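CELL WALL surface anchor family protein (Streptococcus pneumoniae, PDB 2X9Z) forms the repeating backbone subunit of the pneumococcal pilus, a surface fibre that probably serves in cell adhesion. Local coordinates at residues 5-10 and 36-41; 54-59 and 90-95; 61-66 and 114-119; 26-31 and 256-261. The protein carries 1 engineered substitution. All coordinates share one frame; numbering follows the deposited sequence.

Contact 1. Residues 5-10 and 36-41; sequences IDKDFK and YEIVTK
An antiparallel strand pair forms the edge of one sheet in the Ig-like beta sandwich of this pilin: strand 4-9 is outermost and strand 33-42 adjoins it. D6 with V39 and D8 with E37 are the hydrogen-bonded pairs. D6 N reaches V39 O at 2.9 Å and E37 N reaches D8 O at 2.9 Å, with each donor nearly along its partner's C=O axis. K7, I5, I38 and T40 share one face. I5 and I38 lie alongside each other, I5 CD1 meeting I38 CG2 at 3.7 Å, and the same methyl rests 3.5 Å from T40 OG1, whose hydrogen bond goes to W53.

K7 runs out extended, its CG anti to the backbone N (chi1 179°), and crosses the Y36 side chain obliquely, CE 3.8 Å from Y36 CD2. Its NZ is covalently linked to N132 CG, an intramolecular isopeptide bond that ties strand 4-9 to strand 130-139. NZ also hydrogen-bonds to D55, consistent with the Lys-Asn-acid triads of Gram-positive pilins. On the other face D8 OD1 takes F9 N with its anti lone pair; D6 accepts from N14 N and salt-bridges to K22, D8 to R19. Where the pair ends, F9 lies beside Y36 with the ring planes 46° apart; F9 CD2 sits over one face of the tyrosine, toward its rim, and F9 CE2 approaches Y36 CE2 to 3.7 Å.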
loop_
_atom_site.group_PDB
_atom_site.type_symbol
_atom_site.label_atom_id
_atom_site.label_comp_id
_atom_site.label_asym_id
_atom_site.label_seq_id
_atom_site.Cartn_x
_atom_site.Cartn_y
_atom_site.Cartn_z
ATOM N N ILE A 5 -1.357 -5.838 -11.293
ATOM C CA ILE A 5 -2.290 -5.680 -10.182
ATOM C C ILE A 5 -3.331 -4.609 -10.452
ATOM O O ILE A 5 -3.080 -3.666 -11.197
ATOM C CB ILE A 5 -1.533 -5.340 -8.874
ATOM C CG1 ILE A 5 -2.448 -5.444 -7.651
ATOM C CG2 ILE A 5 -0.885 -3.965 -8.967
ATOM C CD1 ILE A 5 -1.684 -5.478 -6.351
ATOM N N ASP A 6 -4.502 -4.778 -9.854
ATOM C CA ASP A 6 -5.500 -3.728 -9.858
ATOM C C ASP A 6 -6.268 -3.780 -8.546
ATOM O O ASP A 6 -6.391 -4.845 -7.924
ATOM C CB ASP A 6 -6.458 -3.894 -11.033
ATOM C CG ASP A 6 -7.371 -2.688 -11.210
ATOM O OD1 ASP A 6 -6.933 -1.542 -10.941
ATOM O OD2 ASP A 6 -8.534 -2.883 -11.618
ATOM N N LYS A 7 -6.760 -2.625 -8.119
ATOM C CA LYS A 7 -7.604 -2.543 -6.948
ATOM C C LYS A 7 -8.864 -1.772 -7.295
ATOM O O LYS A 7 -8.801 -0.716 -7.923
ATOM C CB LYS A 7 -6.885 -1.833 -5.812
ATOM C CG LYS A 7 -7.764 -1.713 -4.605
ATOM C CD LYS A 7 -7.137 -0.932 -3.506
ATOM C CE LYS A 7 -8.058 -1.000 -2.322
ATOM N NZ LYS A 7 -7.357 -0.592 -1.111
ATOM N N ASP A 8 -10.013 -2.290 -6.880
ATOM C CA ASP A 8 -11.264 -1.586 -7.132
ATOM C C ASP A 8 -12.344 -2.126 -6.205
ATOM O O ASP A 8 -12.081 -2.971 -5.346
ATOM C CB ASP A 8 -11.670 -1.760 -8.606
ATOM C CG ASP A 8 -12.424 -0.558 -9.168
ATOM O OD1 ASP A 8 -13.114 0.155 -8.407
ATOM O OD2 ASP A 8 -12.320 -0.328 -10.393
ATOM N N PHE A 9 -13.556 -1.626 -6.374
ATOM C CA PHE A 9 -14.685 -2.169 -5.635
ATOM C C PHE A 9 -15.017 -3.569 -6.139
ATOM O O PHE A 9 -14.569 -3.975 -7.216
ATOM C CB PHE A 9 -15.883 -1.229 -5.759
ATOM C CG PHE A 9 -15.580 0.171 -5.316
ATOM C CD1 PHE A 9 -15.611 1.229 -6.214
ATOM C CD2 PHE A 9 -15.226 0.423 -4.000
ATOM C CE1 PHE A 9 -15.304 2.514 -5.798
ATOM C CE2 PHE A 9 -14.930 1.710 -3.580
ATOM C CZ PHE A 9 -14.966 2.757 -4.487
ATOM N N LYS A 10 -15.777 -4.312 -5.342
ATOM C CA LYS A 10 -16.159 -5.683 -5.676
ATOM C C LYS A 10 -16.653 -5.817 -7.118
ATOM O O LYS A 10 -17.535 -5.071 -7.556
ATOM C CB LYS A 10 -17.229 -6.186 -4.701
ATOM C CG LYS A 10 -17.812 -7.543 -5.054
ATOM C CD LYS A 10 -18.726 -8.030 -3.938
ATOM C CE LYS A 10 -19.246 -9.430 -4.210
ATOM N NZ LYS A 10 -20.113 -9.467 -5.418
ATOM N N TYR A 36 -14.352 -4.254 -1.305
ATOM C CA TYR A 36 -13.149 -4.060 -2.101
ATOM C C TYR A 36 -12.558 -5.371 -2.588
ATOM O O TYR A 36 -12.760 -6.427 -1.990
ATOM C CB TYR A 36 -12.082 -3.367 -1.257
ATOM C CG TYR A 36 -12.327 -1.894 -1.011
ATOM C CD1 TYR A 36 -13.046 -1.454 0.096
ATOM C CD2 TYR A 36 -11.831 -0.943 -1.883
ATOM C CE1 TYR A 36 -13.260 -0.103 0.320
ATOM C CE2 TYR A 36 -12.032 0.394 -1.663
ATOM C CZ TYR A 36 -12.742 0.815 -0.566
ATOM O OH TYR A 36 -12.938 2.166 -0.376
ATOM N N GLU A 37 -11.785 -5.281 -3.662
ATOM C CA GLU A 37 -11.003 -6.418 -4.114
ATOM C C GLU A 37 -9.679 -5.966 -4.723
ATOM O O GLU A 37 -9.586 -4.899 -5.350
ATOM C CB GLU A 37 -11.796 -7.265 -5.108
ATOM C CG GLU A 37 -12.105 -6.562 -6.406
ATOM C CD GLU A 37 -12.991 -7.389 -7.315
ATOM O OE1 GLU A 37 -12.885 -7.231 -8.544
ATOM O OE2 GLU A 37 -13.797 -8.192 -6.800
ATOM N N ILE A 38 -8.654 -6.786 -4.513
ATOM C CA ILE A 38 -7.339 -6.582 -5.096
ATOM C C ILE A 38 -7.067 -7.834 -5.925
ATOM O O ILE A 38 -7.121 -8.950 -5.402
ATOM C CB ILE A 38 -6.256 -6.470 -3.998
ATOM C CG1 ILE A 38 -6.598 -5.362 -2.991
ATOM C CG2 ILE A 38 -4.878 -6.273 -4.618
ATOM C CD1 ILE A 38 -5.796 -5.467 -1.724
ATOM N N VAL A 39 -6.803 -7.651 -7.215
ATOM C CA VAL A 39 -6.559 -8.772 -8.111
ATOM C C VAL A 39 -5.138 -8.671 -8.659
ATOM O O VAL A 39 -4.742 -7.614 -9.173
ATOM C CB VAL A 39 -7.573 -8.792 -9.277
ATOM C CG1 VAL A 39 -7.202 -9.857 -10.288
ATOM C CG2 VAL A 39 -8.995 -9.003 -8.750
ATOM N N THR A 40 -4.375 -9.756 -8.526
ATOM C CA THR A 40 -2.976 -9.779 -8.943
ATOM C C THR A 40 -2.731 -10.957 -9.871
ATOM O O THR A 40 -3.163 -12.077 -9.592
ATOM C CB THR A 40 -2.035 -9.889 -7.720
ATOM O OG1 THR A 40 -2.385 -8.875 -6.772
ATOM C CG2 THR A 40 -0.581 -9.708 -8.134
ATOM N N LYS A 41 -2.054 -10.693 -10.982
ATOM C CA LYS A 41 -1.688 -11.730 -11.930
ATOM C C LYS A 41 -0.208 -12.032 -11.776
ATOM O O LYS A 41 0.633 -11.153 -11.956
ATOM C CB LYS A 41 -1.948 -11.261 -13.363
ATOM C CG LYS A 41 -3.371 -10.849 -13.645
ATOM C CD LYS A 41 -4.296 -12.038 -13.755
ATOM C CE LYS A 41 -5.697 -11.586 -14.151
ATOM N NZ LYS A 41 -6.652 -12.728 -14.254
#

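Contact 2. Residues 54-59 and 90-95; sequences SDRMTE and GFDLKL
D55 lays its CB over one face of the F91 ring, 4.0 Å from the ring centroid in a CH-pi contact. The two residues are a hydrogen-bonded pair where antiparallel strands 50-57 and 90-95 adjoin in one sheet of the beta sandwich. D55 has CG anti to its backbone N (chi1 -167°), whereas F91 holds CG in the crowded position between N and the carbonyl carbon, bringing the ring against the aspartate. D55 N donates to F91 O at 2.9 Å along the C=O axis. The carboxylate is held by K7 and, weakly, by the hydroxyl of Y116, between the two sheets.

S54 and D92 lie on the opposite face, where D92 meets R56. R56, bent at chi2, turns its guanidinium back past G90 toward the other strand, and NH1 and NH2 grip D92 end-on, both on OD2. NH2 meets the syn lone pair of D92 OD2 at 2.9 Å; NH1 comes from above the carboxylate plane. NH1 also donates to D55 O at 3.0 Å, well above the carbonyl plane, so this oxygen serves both R56 and F91 N. E231 is a second acidic partner of NH2, and the paired acids should stabilise the charged arginine. G90 CA lies 3.3 Å from D55 O, where a CB would clash. S54 completes the grip on D92: its OG donates to D92 OD1 at 2.8 Å, arriving from above the carboxylate plane.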
loop_
_atom_site.group_PDB
_atom_site.type_symbol
_atom_site.label_atom_id
_atom_site.label_comp_id
_atom_site.label_asym_id
_atom_site.label_seq_id
_atom_site.Cartn_x
_atom_site.Cartn_y
_atom_site.Cartn_z
ATOM N N SER A 54 0.086 -5.189 0.972
ATOM C CA SER A 54 -0.018 -4.289 2.105
ATOM C C SER A 54 -1.048 -3.221 1.728
ATOM O O SER A 54 -0.962 -2.622 0.659
ATOM C CB SER A 54 1.358 -3.673 2.385
ATOM O OG SER A 54 1.350 -2.815 3.512
ATOM N N ASP A 55 -2.015 -2.981 2.610
ATOM C CA ASP A 55 -3.138 -2.103 2.309
ATOM C C ASP A 55 -3.432 -1.187 3.502
ATOM O O ASP A 55 -3.571 -1.654 4.629
ATOM C CB ASP A 55 -4.347 -2.987 1.992
ATOM C CG ASP A 55 -5.498 -2.239 1.362
ATOM O OD1 ASP A 55 -5.547 -0.988 1.371
ATOM O OD2 ASP A 55 -6.391 -2.951 0.856
ATOM N N ARG A 56 -3.521 0.117 3.261
ATOM C CA ARG A 56 -3.938 1.059 4.302
ATOM C C ARG A 56 -4.961 2.012 3.725
ATOM O O ARG A 56 -4.993 2.240 2.517
ATOM C CB ARG A 56 -2.751 1.848 4.854
ATOM C CG ARG A 56 -1.711 1.009 5.582
ATOM C CD ARG A 56 -2.268 0.449 6.900
ATOM N NE ARG A 56 -1.253 -0.244 7.707
ATOM C CZ ARG A 56 -0.820 -1.481 7.481
ATOM N NH1 ARG A 56 -1.288 -2.173 6.454
ATOM N NH2 ARG A 56 0.095 -2.020 8.277
HETATM N N MSE A 57 -5.804 2.579 4.577
HETATM C CA MSE A 57 -6.844 3.466 4.068
HETATM C C MSE A 57 -7.039 4.697 4.939
HETATM O O MSE A 57 -6.652 4.724 6.114
HETATM C CB MSE A 57 -8.147 2.700 3.846
HETATM C CG MSE A 57 -8.715 2.041 5.089
HETATM SE SE MSE A 57 -9.768 0.453 4.621
HETATM C CE MSE A 57 -8.252 -0.711 4.215
ATOM N N THR A 58 -7.615 5.735 4.346
ATOM C CA THR A 58 -7.770 7.018 5.031
ATOM C C THR A 58 -8.851 6.929 6.110
ATOM O O THR A 58 -9.668 6.007 6.108
ATOM C CB THR A 58 -8.016 8.155 4.029
ATOM O OG1 THR A 58 -9.153 7.838 3.223
ATOM C CG2 THR A 58 -6.798 8.304 3.114
ATOM N N GLU A 59 -8.837 7.876 7.042
ATOM C CA GLU A 59 -9.546 7.695 8.309
ATOM C C GLU A 59 -11.073 7.626 8.205
ATOM O O GLU A 59 -11.726 7.107 9.113
ATOM C CB GLU A 59 -9.119 8.754 9.326
ATOM C CG GLU A 59 -9.542 10.157 8.973
ATOM C CD GLU A 59 -9.296 11.141 10.105
ATOM O OE1 GLU A 59 -8.717 10.751 11.139
ATOM O OE2 GLU A 59 -9.685 12.310 9.962
ATOM N N GLY A 90 -5.958 -1.083 8.184
ATOM C CA GLY A 90 -5.756 -1.966 7.048
ATOM C C GLY A 90 -5.116 -3.282 7.417
ATOM O O GLY A 90 -5.299 -3.777 8.522
ATOM N N PHE A 91 -4.350 -3.848 6.494
ATOM C CA PHE A 91 -3.821 -5.177 6.715
ATOM C C PHE A 91 -2.605 -5.455 5.851
ATOM O O PHE A 91 -2.324 -4.728 4.884
ATOM C CB PHE A 91 -4.896 -6.231 6.435
ATOM C CG PHE A 91 -5.319 -6.291 4.990
ATOM C CD1 PHE A 91 -4.665 -7.126 4.085
ATOM C CD2 PHE A 91 -6.365 -5.505 4.530
ATOM C CE1 PHE A 91 -5.054 -7.170 2.748
ATOM C CE2 PHE A 91 -6.756 -5.553 3.199
ATOM C CZ PHE A 91 -6.102 -6.387 2.309
ATOM N N ASP A 92 -1.893 -6.513 6.212
ATOM C CA ASP A 92 -0.796 -7.041 5.413
ATOM C C ASP A 92 -1.021 -8.539 5.282
ATOM O O ASP A 92 -1.341 -9.207 6.265
ATOM C CB ASP A 92 0.542 -6.772 6.103
ATOM C CG ASP A 92 0.850 -5.297 6.217
ATOM O OD1 ASP A 92 1.628 -4.813 5.382
ATOM O OD2 ASP A 92 0.324 -4.622 7.135
ATOM N N LEU A 93 -0.878 -9.060 4.065
ATOM C CA LEU A 93 -1.132 -10.472 3.791
ATOM C C LEU A 93 0.054 -10.993 2.996
ATOM O O LEU A 93 0.354 -10.479 1.921
ATOM C CB LEU A 93 -2.433 -10.663 2.998
ATOM C CG LEU A 93 -2.949 -12.103 2.826
ATOM C CD1 LEU A 93 -4.443 -12.112 2.520
ATOM C CD2 LEU A 93 -2.185 -12.884 1.754
ATOM N N LYS A 94 0.739 -11.997 3.531
ATOM C CA LYS A 94 1.905 -12.541 2.862
ATOM C C LYS A 94 1.742 -14.039 2.655
ATOM O O LYS A 94 1.225 -14.746 3.525
ATOM C CB LYS A 94 3.158 -12.266 3.687
ATOM C CG LYS A 94 3.234 -13.033 4.988
ATOM C CD LYS A 94 4.647 -13.031 5.529
ATOM C CE LYS A 94 5.105 -14.435 5.844
ATOM N NZ LYS A 94 6.558 -14.464 6.153
ATOM N N LEU A 95 2.175 -14.532 1.500
ATOM C CA LEU A 95 2.135 -15.970 1.272
ATOM C C LEU A 95 3.245 -16.663 2.066
ATOM O O LEU A 95 4.380 -16.179 2.116
ATOM C CB LEU A 95 2.267 -16.300 -0.216
ATOM C CG LEU A 95 1.171 -15.746 -1.126
ATOM C CD1 LEU A 95 1.303 -16.342 -2.518
ATOM C CD2 LEU A 95 -0.222 -16.018 -0.558
#

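Contact 3. Residues 61-66 and 114-119; sequences LAFNKG and ITYSAT
The start of strand 61-72 pairs antiparallel with the end of strand 110-120 in the sandwich sheet that also holds the isopeptide lysine, and the two short segments are strongly twisted, their directions 136° apart. A62 and T119 form the hydrogen-bonded pair: A62 N donates to T119 O at 2.8 Å, and T119 N returns a bond to A62 O at 2.8 Å, coming in above that carbonyl plane. The next bond is made by N64 N, which meets S117 O at 3.0 Å in the carbonyl plane, on a lone pair. The N64 side chain bends over strand 110-120 between S117 and T119, its CB 3.3 Å from S117 O.

Most of the face turned into the sandwich is apolar, though the Y116 hydroxyl reaches D55. F63 carries its CG anti to the backbone N (chi1 174°) and points the edge of its ring at the face of Y116 in an offset edge-to-face pair, with centroids 5.8 Å apart and planes at 63°. The leading atom is CE1, 3.8 Å from Y116 CD1. Y116 offers that face because its CG stands in the crowded position between N and the carbonyl carbon. Beside the rings the small A118 faces F63 across the strands, and L61 CD2 lies 4.3 Å from A118 CB.

Strand 33-42 flanks strand 110-120 on its other side, with the Y36 ring lying nearly parallel to Y116. From the facing sheet, F91 of strand 90-95 meets both rings and M57 of strand 50-57 packs on F63, Y116 and A118.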
loop_
_atom_site.group_PDB
_atom_site.type_symbol
_atom_site.label_atom_id
_atom_site.label_comp_id
_atom_site.label_asym_id
_atom_site.label_seq_id
_atom_site.Cartn_x
_atom_site.Cartn_y
_atom_site.Cartn_z
ATOM N N LEU A 61 -12.616 5.782 6.209
ATOM C CA LEU A 61 -12.946 4.382 5.944
ATOM C C LEU A 61 -12.441 3.508 7.077
ATOM O O LEU A 61 -11.236 3.372 7.271
ATOM C CB LEU A 61 -12.315 3.917 4.633
ATOM C CG LEU A 61 -12.938 4.432 3.343
ATOM C CD1 LEU A 61 -11.962 4.252 2.194
ATOM C CD2 LEU A 61 -14.260 3.719 3.065
ATOM N N ALA A 62 -13.360 2.908 7.820
ATOM C CA ALA A 62 -12.982 1.997 8.894
ATOM C C ALA A 62 -12.819 0.595 8.333
ATOM O O ALA A 62 -13.799 -0.053 7.967
ATOM C CB ALA A 62 -14.028 1.996 10.004
ATOM N N PHE A 63 -11.580 0.125 8.265
ATOM C CA PHE A 63 -11.308 -1.246 7.845
ATOM C C PHE A 63 -12.118 -2.240 8.684
ATOM O O PHE A 63 -12.126 -2.149 9.908
ATOM C CB PHE A 63 -9.814 -1.552 7.965
ATOM C CG PHE A 63 -9.473 -2.990 7.691
ATOM C CD1 PHE A 63 -9.786 -3.571 6.471
ATOM C CD2 PHE A 63 -8.870 -3.768 8.664
ATOM C CE1 PHE A 63 -9.494 -4.905 6.223
ATOM C CE2 PHE A 63 -8.568 -5.101 8.421
ATOM C CZ PHE A 63 -8.887 -5.668 7.200
ATOM N N ASN A 64 -12.811 -3.171 8.029
ATOM C CA ASN A 64 -13.608 -4.164 8.751
ATOM C C ASN A 64 -12.795 -5.429 9.040
ATOM O O ASN A 64 -12.631 -6.312 8.180
ATOM C CB ASN A 64 -14.886 -4.515 7.974
ATOM C CG ASN A 64 -15.852 -3.345 7.865
ATOM O OD1 ASN A 64 -15.852 -2.441 8.699
ATOM N ND2 ASN A 64 -16.690 -3.369 6.836
ATOM N N LYS A 65 -12.273 -5.519 10.255
ATOM C CA LYS A 65 -11.459 -6.674 10.616
ATOM C C LYS A 65 -12.257 -7.962 10.513
ATOM O O LYS A 65 -13.442 -7.995 10.841
ATOM C CB LYS A 65 -10.896 -6.521 12.024
ATOM C CG LYS A 65 -9.949 -5.346 12.177
ATOM C CD LYS A 65 -9.452 -5.265 13.603
ATOM C CE LYS A 65 -8.424 -4.170 13.768
ATOM N NZ LYS A 65 -8.004 -4.107 15.194
ATOM N N GLY A 66 -11.603 -9.023 10.051
ATOM C CA GLY A 66 -12.232 -10.327 9.949
ATOM C C GLY A 66 -12.849 -10.582 8.585
ATOM O O GLY A 66 -13.343 -11.684 8.337
ATOM N N ILE A 114 -7.927 -10.912 -3.426
ATOM C CA ILE A 114 -8.108 -10.629 -2.012
ATOM C C ILE A 114 -9.326 -9.727 -1.889
ATOM O O ILE A 114 -9.411 -8.691 -2.554
ATOM C CB ILE A 114 -6.887 -9.904 -1.423
ATOM C CG1 ILE A 114 -5.636 -10.770 -1.579
ATOM C CG2 ILE A 114 -7.133 -9.533 0.050
ATOM C CD1 ILE A 114 -4.346 -10.025 -1.265
ATOM N N THR A 115 -10.288 -10.127 -1.067
ATOM C CA THR A 115 -11.488 -9.321 -0.868
ATOM C C THR A 115 -11.623 -8.947 0.599
ATOM O O THR A 115 -11.145 -9.663 1.488
ATOM C CB THR A 115 -12.761 -10.054 -1.340
ATOM O OG1 THR A 115 -12.956 -11.235 -0.556
ATOM C CG2 THR A 115 -12.651 -10.456 -2.800
ATOM N N TYR A 116 -12.281 -7.820 0.849
ATOM C CA TYR A 116 -12.525 -7.341 2.211
ATOM C C TYR A 116 -13.488 -6.171 2.133
ATOM O O TYR A 116 -13.820 -5.707 1.046
ATOM C CB TYR A 116 -11.221 -6.892 2.879
ATOM C CG TYR A 116 -10.624 -5.647 2.267
ATOM C CD1 TYR A 116 -10.948 -4.381 2.761
ATOM C CD2 TYR A 116 -9.750 -5.728 1.190
ATOM C CE1 TYR A 116 -10.410 -3.224 2.204
ATOM C CE2 TYR A 116 -9.200 -4.578 0.626
ATOM C CZ TYR A 116 -9.540 -3.332 1.137
ATOM O OH TYR A 116 -9.004 -2.198 0.584
ATOM N N SER A 117 -13.934 -5.691 3.281
ATOM C CA SER A 117 -14.785 -4.511 3.278
ATOM C C SER A 117 -14.302 -3.463 4.267
ATOM O O SER A 117 -13.471 -3.744 5.145
ATOM C CB SER A 117 -16.244 -4.880 3.545
ATOM O OG SER A 117 -16.407 -5.425 4.841
ATOM N N ALA A 118 -14.820 -2.249 4.097
ATOM C CA ALA A 118 -14.578 -1.151 5.019
ATOM C C ALA A 118 -15.879 -0.388 5.154
ATOM O O ALA A 118 -16.747 -0.483 4.297
ATOM C CB ALA A 118 -13.482 -0.250 4.502
ATOM N N THR A 119 -16.020 0.359 6.239
ATOM C CA THR A 119 -17.252 1.086 6.497
ATOM C C THR A 119 -16.990 2.582 6.429
ATOM O O THR A 119 -16.062 3.079 7.064
ATOM C CB THR A 119 -17.777 0.747 7.897
ATOM O OG1 THR A 119 -17.968 -0.665 7.995
ATOM C CG2 THR A 119 -19.100 1.445 8.170
#

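Contact 4. Residues 26-31 and 256-261; sequences VNHQVG and PKVVTY
H28 begins with its CB 4.1 Å from V259 O; its CG is anti to the carbonyl carbon (chi1 -80°), and the imidazole that follows slants across V258, with CD2 3.8 Å from V258 CG1. ND1, on the far side of the ring, is hydrogen-bonded to D32, which also takes the backbone N of Q29. Beneath this side chain runs a short parallel beta ladder between strands 26-27 and 257-259. V26 N donates to K257 O, V259 N to V26 O, and H28 N to V259 O at 2.8 Å, the last nearly along the C=O axis.

Beyond the ladder, T260 takes over from the backbone. With OG1 anti to its own N (chi1 -167°), it donates to H28 O at 2.9 Å in the carbonyl plane. The same hydroxyl accepts from a water, 3.0 Å away, that in turn accepts from V30 N. A second water takes Y261 N at 2.9 Å and gives a weak bond to H28 O, so solvent bridges the segments as they part. On the solvent-facing side the N27 amide comes to the edge of the Y261 ring, N27 CG lying 3.8 Å from Y261 CD1 with the flat groups 60° apart.

Strand 257-259 is thereby held between strand 26-27 and strand 130-139, where V258 bonds to E130 through the backbone. Within the fold, V26, V258 and P256 gather round the far end of the F9 ring of strand 4-9, while Y36 of strand 33-42 touches P256 and V258.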
loop_
_atom_site.group_PDB
_atom_site.type_symbol
_atom_site.label_atom_id
_atom_site.label_comp_id
_atom_site.label_asym_id
_atom_site.label_seq_id
_atom_site.Cartn_x
_atom_site.Cartn_y
_atom_site.Cartn_z
ATOM N N VAL A 26 -17.097 7.118 -5.888
ATOM C CA VAL A 26 -18.431 6.539 -5.825
ATOM C C VAL A 26 -19.155 7.100 -4.605
ATOM O O VAL A 26 -18.612 7.115 -3.492
ATOM C CB VAL A 26 -18.368 4.998 -5.752
ATOM C CG1 VAL A 26 -19.746 4.413 -5.461
ATOM C CG2 VAL A 26 -17.790 4.429 -7.044
ATOM N N ASN A 27 -20.374 7.573 -4.825
ATOM C CA ASN A 27 -21.181 8.166 -3.770
ATOM C C ASN A 27 -21.683 7.135 -2.767
ATOM O O ASN A 27 -22.240 6.099 -3.144
ATOM C CB ASN A 27 -22.370 8.905 -4.375
ATOM C CG ASN A 27 -23.115 9.743 -3.356
ATOM O OD1 ASN A 27 -22.535 10.214 -2.380
ATOM N ND2 ASN A 27 -24.409 9.942 -3.585
ATOM N N HIS A 28 -21.495 7.438 -1.487
ATOM C CA HIS A 28 -21.953 6.587 -0.403
ATOM C C HIS A 28 -22.500 7.428 0.739
ATOM O O HIS A 28 -22.363 8.650 0.749
ATOM C CB HIS A 28 -20.801 5.722 0.109
ATOM C CG HIS A 28 -20.538 4.522 -0.739
ATOM N ND1 HIS A 28 -21.322 3.392 -0.679
ATOM C CD2 HIS A 28 -19.591 4.276 -1.673
ATOM C CE1 HIS A 28 -20.869 2.499 -1.542
ATOM N NE2 HIS A 28 -19.815 3.009 -2.153
ATOM N N GLN A 29 -23.112 6.759 1.703
ATOM C CA GLN A 29 -23.558 7.410 2.928
ATOM C C GLN A 29 -22.810 6.824 4.108
ATOM O O GLN A 29 -22.358 5.674 4.058
ATOM C CB GLN A 29 -25.058 7.217 3.125
ATOM C CG GLN A 29 -25.883 7.849 2.028
ATOM C CD GLN A 29 -27.366 7.711 2.276
ATOM O OE1 GLN A 29 -27.868 6.614 2.514
ATOM N NE2 GLN A 29 -28.077 8.826 2.224
ATOM N N VAL A 30 -22.672 7.620 5.165
ATOM C CA VAL A 30 -22.035 7.161 6.386
ATOM C C VAL A 30 -22.776 5.925 6.888
ATOM O O VAL A 30 -24.010 5.913 6.984
ATOM C CB VAL A 30 -21.994 8.286 7.447
ATOM C CG1 VAL A 30 -21.592 7.745 8.807
ATOM C CG2 VAL A 30 -21.032 9.396 6.998
ATOM N N GLY A 31 -22.021 4.873 7.182
ATOM C CA GLY A 31 -22.607 3.609 7.580
ATOM C C GLY A 31 -22.541 2.540 6.500
ATOM O O GLY A 31 -22.650 1.353 6.790
ATOM N N PRO A 256 -9.342 3.244 -6.055
ATOM C CA PRO A 256 -10.727 3.715 -6.117
ATOM C C PRO A 256 -10.968 4.740 -5.023
ATOM O O PRO A 256 -10.180 4.837 -4.084
ATOM C CB PRO A 256 -11.526 2.441 -5.827
ATOM C CG PRO A 256 -10.646 1.682 -4.881
ATOM C CD PRO A 256 -9.217 1.976 -5.316
ATOM N N LYS A 257 -12.040 5.509 -5.150
ATOM C CA LYS A 257 -12.381 6.519 -4.153
ATOM C C LYS A 257 -13.859 6.486 -3.813
ATOM O O LYS A 257 -14.692 6.104 -4.642
ATOM C CB LYS A 257 -12.019 7.925 -4.646
ATOM C CG LYS A 257 -10.530 8.154 -4.840
ATOM C CD LYS A 257 -10.274 9.531 -5.417
ATOM C CE LYS A 257 -8.793 9.760 -5.631
ATOM N NZ LYS A 257 -8.173 8.608 -6.338
ATOM N N VAL A 258 -14.184 6.875 -2.586
ATOM C CA VAL A 258 -15.572 7.060 -2.197
ATOM C C VAL A 258 -15.763 8.490 -1.712
ATOM O O VAL A 258 -14.800 9.171 -1.355
ATOM C CB VAL A 258 -16.000 6.079 -1.094
ATOM C CG1 VAL A 258 -15.785 4.648 -1.553
ATOM C CG2 VAL A 258 -15.237 6.355 0.187
ATOM N N VAL A 259 -17.005 8.951 -1.712
ATOM C CA VAL A 259 -17.309 10.295 -1.249
ATOM C C VAL A 259 -18.734 10.309 -0.727
ATOM O O VAL A 259 -19.537 9.445 -1.081
ATOM C CB VAL A 259 -17.117 11.330 -2.381
ATOM C CG1 VAL A 259 -18.157 11.131 -3.480
ATOM C CG2 VAL A 259 -17.147 12.758 -1.832
ATOM N N THR A 260 -19.033 11.271 0.138
ATOM C CA THR A 260 -20.395 11.490 0.595
ATOM C C THR A 260 -20.735 12.968 0.440
ATOM O O THR A 260 -19.840 13.809 0.409
ATOM C CB THR A 260 -20.571 11.041 2.057
ATOM O OG1 THR A 260 -21.965 10.994 2.377
ATOM C CG2 THR A 260 -19.856 11.981 3.008
ATOM N N TYR A 261 -22.023 13.275 0.317
ATOM C CA TYR A 261 -22.480 14.652 0.167
ATOM C C TYR A 261 -23.509 15.006 1.233
ATOM O O TYR A 261 -24.101 14.123 1.852
ATOM C CB TYR A 261 -23.084 14.872 -1.223
ATOM C CG TYR A 261 -22.105 14.643 -2.349
ATOM C CD1 TYR A 261 -22.078 13.435 -3.035
ATOM C CD2 TYR A 261 -21.201 15.631 -2.721
ATOM C CE1 TYR A 261 -21.187 13.219 -4.064
ATOM C CE2 TYR A 261 -20.301 15.421 -3.745
ATOM C CZ TYR A 261 -20.296 14.216 -4.413
ATOM O OH TYR A 261 -19.398 14.005 -5.436
HETATM O O HOH W 1 -24.085 11.277 -0.345
HETATM O O HOH W 2 -23.555 10.465 4.909
#

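From the N terminus, strand 4-9 waits for residues 36-41 to close contact 1, but before they arrive residues 26-31 open contact 4, so these two cross. Contact 4 closes only with 256-261, near the C terminus, and its long loop encloses contacts 2 and 3. Those two cross in turn: 54-59 opens, 61-66 opens, 90-95 closes contact 2 and 114-119 closes contact 3. Contact 1 precedes both in series. Contacts 1 and 3 build one sheet of the sandwich, contacts 2 and 4 belong to the other, and contact 4 thus brings the last strand onto that second sheet, next to the N-terminal strand pair.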